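Local coordinates for acyl-CoA thioester hydrolase ybgC (Escherichia coli K-12, PDB 3GRH), which is a putative thioesterase of the outer membrane that belongs to the pectinesterase family yet neither binds pectin nor has pectinesterase activity, at residues Thr120-Gly134 against Ala194-Leu208. Sequence-based numbering, arbitrary orientation.
Sequences TVYVPAAPGGITLYG and AVFWSQNNGLQLQNL
Phe196 fills the hollow between Val121, Val123 and Leu132: Val121 CG1 rides over one ring face, 4.0 Å from the Phe196 ring centroid, while Leu132 CD2 meets the ring edge in plane, 3.6 Å from Phe196 CE1. With CG anti to its backbone N (chi1 -179°), Leu132 extends toward that edge. The Leu208 side chain crosses that of Leu132 at about a right angle, its CD2 against Leu132 CG. Segments 120-134 and 194-208 belong to adjacent coils of the right-handed parallel beta-helix of pectinesterases, joined by two parallel ladders, Val121-Val123 with Phe196-Ser198 and Thr131-Tyr133 with Gln204-Gln206, with these apolar groups inside. At the bend between ladders, the Asn200 amide plugs the loop of 124-130: ND2 gives a nearly straight bond to Gly128 O (3.1 Å, 171°) and a weak one to Pro124 O, while OD1 accepts from Ile130 N at 3.0 Å. Cut back to an alanine, this position would probably leave Gly128 O and Ile130 N without these mates and the loop without its filling. Outside the coil, Trp197 points its six-membered-ring edge at the face of Tyr122, planes at 72°, and helix 174-181 packs on the indole. Farther along, Thr131 OG1 donates to Gln204 OE1 from above the carbonyl plane (2.7 Å), and Arg107 also bonds this hydroxyl.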
loop_
_atom_site.group_PDB
_atom_site.type_symbol
_atom_site.label_atom_id
_atom_site.label_comp_id
_atom_site.label_asym_id
_atom_site.label_seq_id
_atom_site.Cartn_x
_atom_site.Cartn_y
_atom_site.Cartn_z
ATOM N N THR A 120 -9.926 2.148 15.469
ATOM C CA THR A 120 -8.954 2.819 14.670
ATOM C C THR A 120 -7.648 3.031 15.408
ATOM O O THR A 120 -7.621 3.144 16.643
ATOM C CB THR A 120 -9.504 4.173 14.206
ATOM O OG1 THR A 120 -9.949 4.909 15.342
ATOM C CG2 THR A 120 -10.611 4.046 13.153
ATOM N N VAL A 121 -6.560 3.226 14.634
ATOM C CA VAL A 121 -5.260 3.639 15.217
ATOM C C VAL A 121 -4.822 4.732 14.258
ATOM O O VAL A 121 -4.573 4.489 13.073
ATOM C CB VAL A 121 -4.256 2.526 15.194
ATOM C CG1 VAL A 121 -2.899 3.020 15.676
ATOM C CG2 VAL A 121 -4.705 1.341 16.037
ATOM N N TYR A 122 -4.710 5.934 14.773
ATOM C CA TYR A 122 -4.234 7.094 14.003
ATOM C C TYR A 122 -2.891 7.498 14.590
ATOM O O TYR A 122 -2.753 7.744 15.804
ATOM C CB TYR A 122 -5.183 8.228 14.164
ATOM C CG TYR A 122 -6.502 8.162 13.422
ATOM C CD1 TYR A 122 -6.858 7.059 12.630
ATOM C CD2 TYR A 122 -7.419 9.149 13.611
ATOM C CE1 TYR A 122 -8.074 6.985 12.011
ATOM C CE2 TYR A 122 -8.628 9.057 13.009
ATOM C CZ TYR A 122 -8.917 8.022 12.193
ATOM O OH TYR A 122 -10.176 7.974 11.544
ATOM N N VAL A 123 -1.869 7.508 13.730
ATOM C CA VAL A 123 -0.492 7.826 14.187
ATOM C C VAL A 123 -0.143 9.146 13.540
ATOM O O VAL A 123 0.023 9.222 12.342
ATOM C CB VAL A 123 0.546 6.774 13.787
ATOM C CG1 VAL A 123 1.889 7.031 14.495
ATOM C CG2 VAL A 123 0.077 5.367 14.224
ATOM N N PRO A 124 -0.035 10.201 14.311
ATOM C CA PRO A 124 0.186 11.524 13.718
ATOM C C PRO A 124 1.597 11.793 13.324
ATOM O O PRO A 124 2.532 11.064 13.663
ATOM C CB PRO A 124 -0.276 12.461 14.855
ATOM C CG PRO A 124 0.021 11.713 16.031
ATOM C CD PRO A 124 -0.330 10.328 15.754
ATOM N N ALA A 125 1.731 12.801 12.479
ATOM C CA ALA A 125 3.052 13.351 12.203
ATOM C C ALA A 125 3.665 13.807 13.536
ATOM O O ALA A 125 2.989 14.349 14.419
ATOM C CB ALA A 125 2.938 14.488 11.200
ATOM N N ALA A 126 4.960 13.514 13.684
ATOM C CA ALA A 126 5.669 13.778 14.923
ATOM C C ALA A 126 7.124 13.863 14.560
ATOM O O ALA A 126 7.522 13.322 13.572
ATOM C CB ALA A 126 5.470 12.627 15.862
ATOM N N PRO A 127 7.906 14.516 15.392
ATOM C CA PRO A 127 9.346 14.590 15.199
ATOM C C PRO A 127 10.104 13.287 15.265
ATOM O O PRO A 127 11.231 13.210 14.689
ATOM C CB PRO A 127 9.792 15.449 16.364
ATOM C CG PRO A 127 8.694 15.455 17.347
ATOM C CD PRO A 127 7.467 15.341 16.530
ATOM N N GLY A 128 9.598 12.330 16.030
ATOM C CA GLY A 128 10.205 11.036 16.151
ATOM C C GLY A 128 9.352 9.927 15.506
ATOM O O GLY A 128 8.093 10.060 15.379
ATOM N N GLY A 129 10.055 8.866 15.112
ATOM C CA GLY A 129 9.424 7.650 14.565
ATOM C C GLY A 129 8.762 6.776 15.617
ATOM O O GLY A 129 9.143 6.735 16.747
ATOM N N ILE A 130 7.679 6.132 15.218
ATOM C CA ILE A 130 7.020 5.162 16.046
ATOM C C ILE A 130 7.171 3.781 15.429
ATOM O O ILE A 130 6.929 3.629 14.224
ATOM C CB ILE A 130 5.532 5.456 16.134
ATOM C CG1 ILE A 130 5.319 6.798 16.803
ATOM C CG2 ILE A 130 4.822 4.359 16.989
ATOM C CD1 ILE A 130 5.584 6.764 18.250
ATOM N N THR A 131 7.588 2.805 16.249
ATOM C CA THR A 131 7.601 1.367 15.841
ATOM C C THR A 131 6.547 0.635 16.593
ATOM O O THR A 131 6.521 0.660 17.790
ATOM C CB THR A 131 8.951 0.739 16.075
ATOM O OG1 THR A 131 9.947 1.453 15.311
ATOM C CG2 THR A 131 8.945 -0.732 15.656
ATOM N N LEU A 132 5.640 -0.025 15.892
ATOM C CA LEU A 132 4.581 -0.826 16.516
ATOM C C LEU A 132 4.762 -2.261 16.052
ATOM O O LEU A 132 4.840 -2.503 14.848
ATOM C CB LEU A 132 3.218 -0.291 16.079
ATOM C CG LEU A 132 2.007 -0.966 16.632
ATOM C CD1 LEU A 132 1.846 -0.668 18.106
ATOM C CD2 LEU A 132 0.787 -0.518 15.847
ATOM N N TYR A 133 4.844 -3.195 16.985
ATOM C CA TYR A 133 5.125 -4.553 16.637
ATOM C C TYR A 133 4.380 -5.519 17.491
ATOM O O TYR A 133 4.170 -5.262 18.684
ATOM C CB TYR A 133 6.607 -4.806 16.722
ATOM C CG TYR A 133 7.270 -4.720 18.063
ATOM C CD1 TYR A 133 7.537 -5.850 18.829
ATOM C CD2 TYR A 133 7.687 -3.485 18.558
ATOM C CE1 TYR A 133 8.155 -5.727 20.020
ATOM C CE2 TYR A 133 8.263 -3.375 19.766
ATOM C CZ TYR A 133 8.546 -4.492 20.467
ATOM O OH TYR A 133 9.167 -4.439 21.687
ATOM N N GLY A 134 3.976 -6.597 16.851
ATOM C CA GLY A 134 3.342 -7.694 17.563
ATOM C C GLY A 134 4.309 -8.603 18.186
ATOM O O GLY A 134 5.422 -8.806 17.645
ATOM N N ALA A 194 -10.010 4.410 6.580
ATOM C CA ALA A 194 -8.910 3.588 7.085
ATOM C C ALA A 194 -9.032 3.176 8.512
ATOM O O ALA A 194 -9.291 4.051 9.359
ATOM C CB ALA A 194 -7.494 4.289 6.824
ATOM N N VAL A 195 -8.700 1.928 8.817
ATOM C CA VAL A 195 -8.635 1.454 10.218
ATOM C C VAL A 195 -7.372 2.000 10.863
ATOM O O VAL A 195 -7.382 2.460 11.983
ATOM C CB VAL A 195 -8.676 -0.102 10.282
ATOM C CG1 VAL A 195 -8.476 -0.567 11.734
ATOM C CG2 VAL A 195 -9.992 -0.620 9.658
ATOM N N PHE A 196 -6.246 1.855 10.172
ATOM C CA PHE A 196 -4.939 2.282 10.639
ATOM C C PHE A 196 -4.506 3.354 9.671
ATOM O O PHE A 196 -4.356 3.096 8.489
ATOM C CB PHE A 196 -3.955 1.090 10.626
ATOM C CG PHE A 196 -2.742 1.289 11.381
ATOM C CD1 PHE A 196 -2.505 0.593 12.577
ATOM C CD2 PHE A 196 -1.829 2.184 10.996
ATOM C CE1 PHE A 196 -1.370 0.787 13.273
ATOM C CE2 PHE A 196 -0.649 2.430 11.779
ATOM C CZ PHE A 196 -0.467 1.699 12.908
ATOM N N TRP A 197 -4.312 4.566 10.180
ATOM C CA TRP A 197 -3.888 5.708 9.349
ATOM C C TRP A 197 -2.744 6.384 10.015
ATOM O O TRP A 197 -2.816 6.812 11.135
ATOM C CB TRP A 197 -5.026 6.676 9.234
ATOM C CG TRP A 197 -4.783 7.959 8.539
ATOM C CD1 TRP A 197 -3.736 8.281 7.733
ATOM C CD2 TRP A 197 -5.649 9.116 8.530
ATOM N NE1 TRP A 197 -3.874 9.565 7.283
ATOM C CE2 TRP A 197 -5.005 10.107 7.802
ATOM C CE3 TRP A 197 -6.827 9.442 9.206
ATOM C CZ2 TRP A 197 -5.544 11.368 7.623
ATOM C CZ3 TRP A 197 -7.386 10.652 8.971
ATOM C CH2 TRP A 197 -6.753 11.607 8.226
ATOM N N SER A 198 -1.636 6.378 9.305
ATOM C CA SER A 198 -0.413 7.044 9.779
ATOM C C SER A 198 0.026 8.171 8.906
ATOM O O SER A 198 0.011 8.028 7.709
ATOM C CB SER A 198 0.689 6.049 9.843
ATOM O OG SER A 198 1.926 6.628 10.264
ATOM N N GLN A 199 0.401 9.291 9.556
ATOM C CA GLN A 199 1.163 10.328 8.895
ATOM C C GLN A 199 2.568 10.416 9.451
ATOM O O GLN A 199 3.310 11.380 9.191
ATOM C CB GLN A 199 0.494 11.665 9.066
ATOM C CG GLN A 199 -0.911 11.660 8.531
ATOM C CD GLN A 199 -1.272 12.992 8.070
ATOM O OE1 GLN A 199 -1.013 13.995 8.761
ATOM N NE2 GLN A 199 -1.745 13.065 6.829
ATOM N N ASN A 200 2.975 9.477 10.276
ATOM C CA ASN A 200 4.289 9.524 10.950
ATOM C C ASN A 200 5.405 9.147 9.958
ATOM O O ASN A 200 5.446 8.047 9.384
ATOM C CB ASN A 200 4.216 8.473 12.082
ATOM C CG ASN A 200 5.378 8.451 12.985
ATOM O OD1 ASN A 200 6.145 7.446 13.048
ATOM N ND2 ASN A 200 5.605 9.555 13.663
ATOM N N ASN A 201 6.374 10.061 9.789
ATOM C CA ASN A 201 7.560 9.736 9.050
ATOM C C ASN A 201 8.327 8.748 9.859
ATOM O O ASN A 201 8.494 8.908 11.078
ATOM C CB ASN A 201 8.419 10.966 8.782
ATOM C CG ASN A 201 7.785 11.972 7.868
ATOM O OD1 ASN A 201 6.902 11.682 7.059
ATOM N ND2 ASN A 201 8.251 13.223 8.024
ATOM N N GLY A 202 8.845 7.738 9.211
ATOM C CA GLY A 202 9.537 6.778 10.027
ATOM C C GLY A 202 8.769 5.712 10.697
ATOM O O GLY A 202 9.392 4.942 11.432
ATOM N N LEU A 203 7.484 5.626 10.475
ATOM C CA LEU A 203 6.659 4.510 11.028
ATOM C C LEU A 203 7.266 3.198 10.631
ATOM O O LEU A 203 7.640 3.001 9.485
ATOM C CB LEU A 203 5.275 4.599 10.454
ATOM C CG LEU A 203 4.290 3.573 11.027
ATOM C CD1 LEU A 203 3.741 4.061 12.371
ATOM C CD2 LEU A 203 3.157 3.381 9.954
ATOM N N GLN A 204 7.330 2.271 11.595
ATOM C CA GLN A 204 7.718 0.910 11.352
ATOM C C GLN A 204 6.649 0.015 11.904
ATOM O O GLN A 204 6.226 0.211 13.022
ATOM C CB GLN A 204 9.009 0.650 12.079
ATOM C CG GLN A 204 10.163 1.375 11.458
ATOM C CD GLN A 204 11.481 1.141 12.177
ATOM O OE1 GLN A 204 11.583 0.640 13.307
ATOM N NE2 GLN A 204 12.555 1.561 11.512
ATOM N N LEU A 205 6.169 -0.932 11.116
ATOM C CA LEU A 205 5.151 -1.944 11.533
ATOM C C LEU A 205 5.719 -3.328 11.294
ATOM O O LEU A 205 6.328 -3.561 10.293
ATOM C CB LEU A 205 3.882 -1.822 10.728
ATOM C CG LEU A 205 3.154 -0.521 10.799
ATOM C CD1 LEU A 205 1.901 -0.545 9.938
ATOM C CD2 LEU A 205 2.738 -0.118 12.234
ATOM N N GLN A 206 5.592 -4.192 12.275
ATOM C CA GLN A 206 6.110 -5.544 12.149
ATOM C C GLN A 206 5.228 -6.552 12.890
ATOM O O GLN A 206 4.867 -6.308 14.038
ATOM C CB GLN A 206 7.526 -5.595 12.649
ATOM C CG GLN A 206 8.184 -6.969 12.468
ATOM C CD GLN A 206 9.660 -6.940 12.665
ATOM O OE1 GLN A 206 10.159 -7.177 13.825
ATOM N NE2 GLN A 206 10.400 -6.671 11.606
ATOM N N ASN A 207 4.999 -7.729 12.301
ATOM C CA ASN A 207 4.466 -8.871 13.004
ATOM C C ASN A 207 3.092 -8.645 13.587
ATOM O O ASN A 207 2.777 -8.967 14.722
ATOM C CB ASN A 207 5.420 -9.436 14.060
ATOM C CG ASN A 207 5.023 -10.827 14.494
ATOM O OD1 ASN A 207 4.623 -11.675 13.635
ATOM N ND2 ASN A 207 5.265 -11.140 15.757
ATOM N N LEU A 208 2.184 -8.122 12.763
ATOM C CA LEU A 208 0.810 -7.891 13.155
ATOM C C LEU A 208 -0.099 -7.904 11.944
ATOM O O LEU A 208 0.372 -8.003 10.833
ATOM C CB LEU A 208 0.598 -6.615 13.924
ATOM C CG LEU A 208 1.259 -5.375 13.445
ATOM C CD1 LEU A 208 0.485 -4.781 12.292
ATOM C CD2 LEU A 208 1.410 -4.408 14.538
HETATM O O HOH W 1 -10.255 6.436 9.456
HETATM O O HOH W 2 6.299 12.596 11.145
HETATM O O HOH W 3 8.875 11.230 12.464
HETATM O O HOH W 4 8.197 -8.449 16.092
#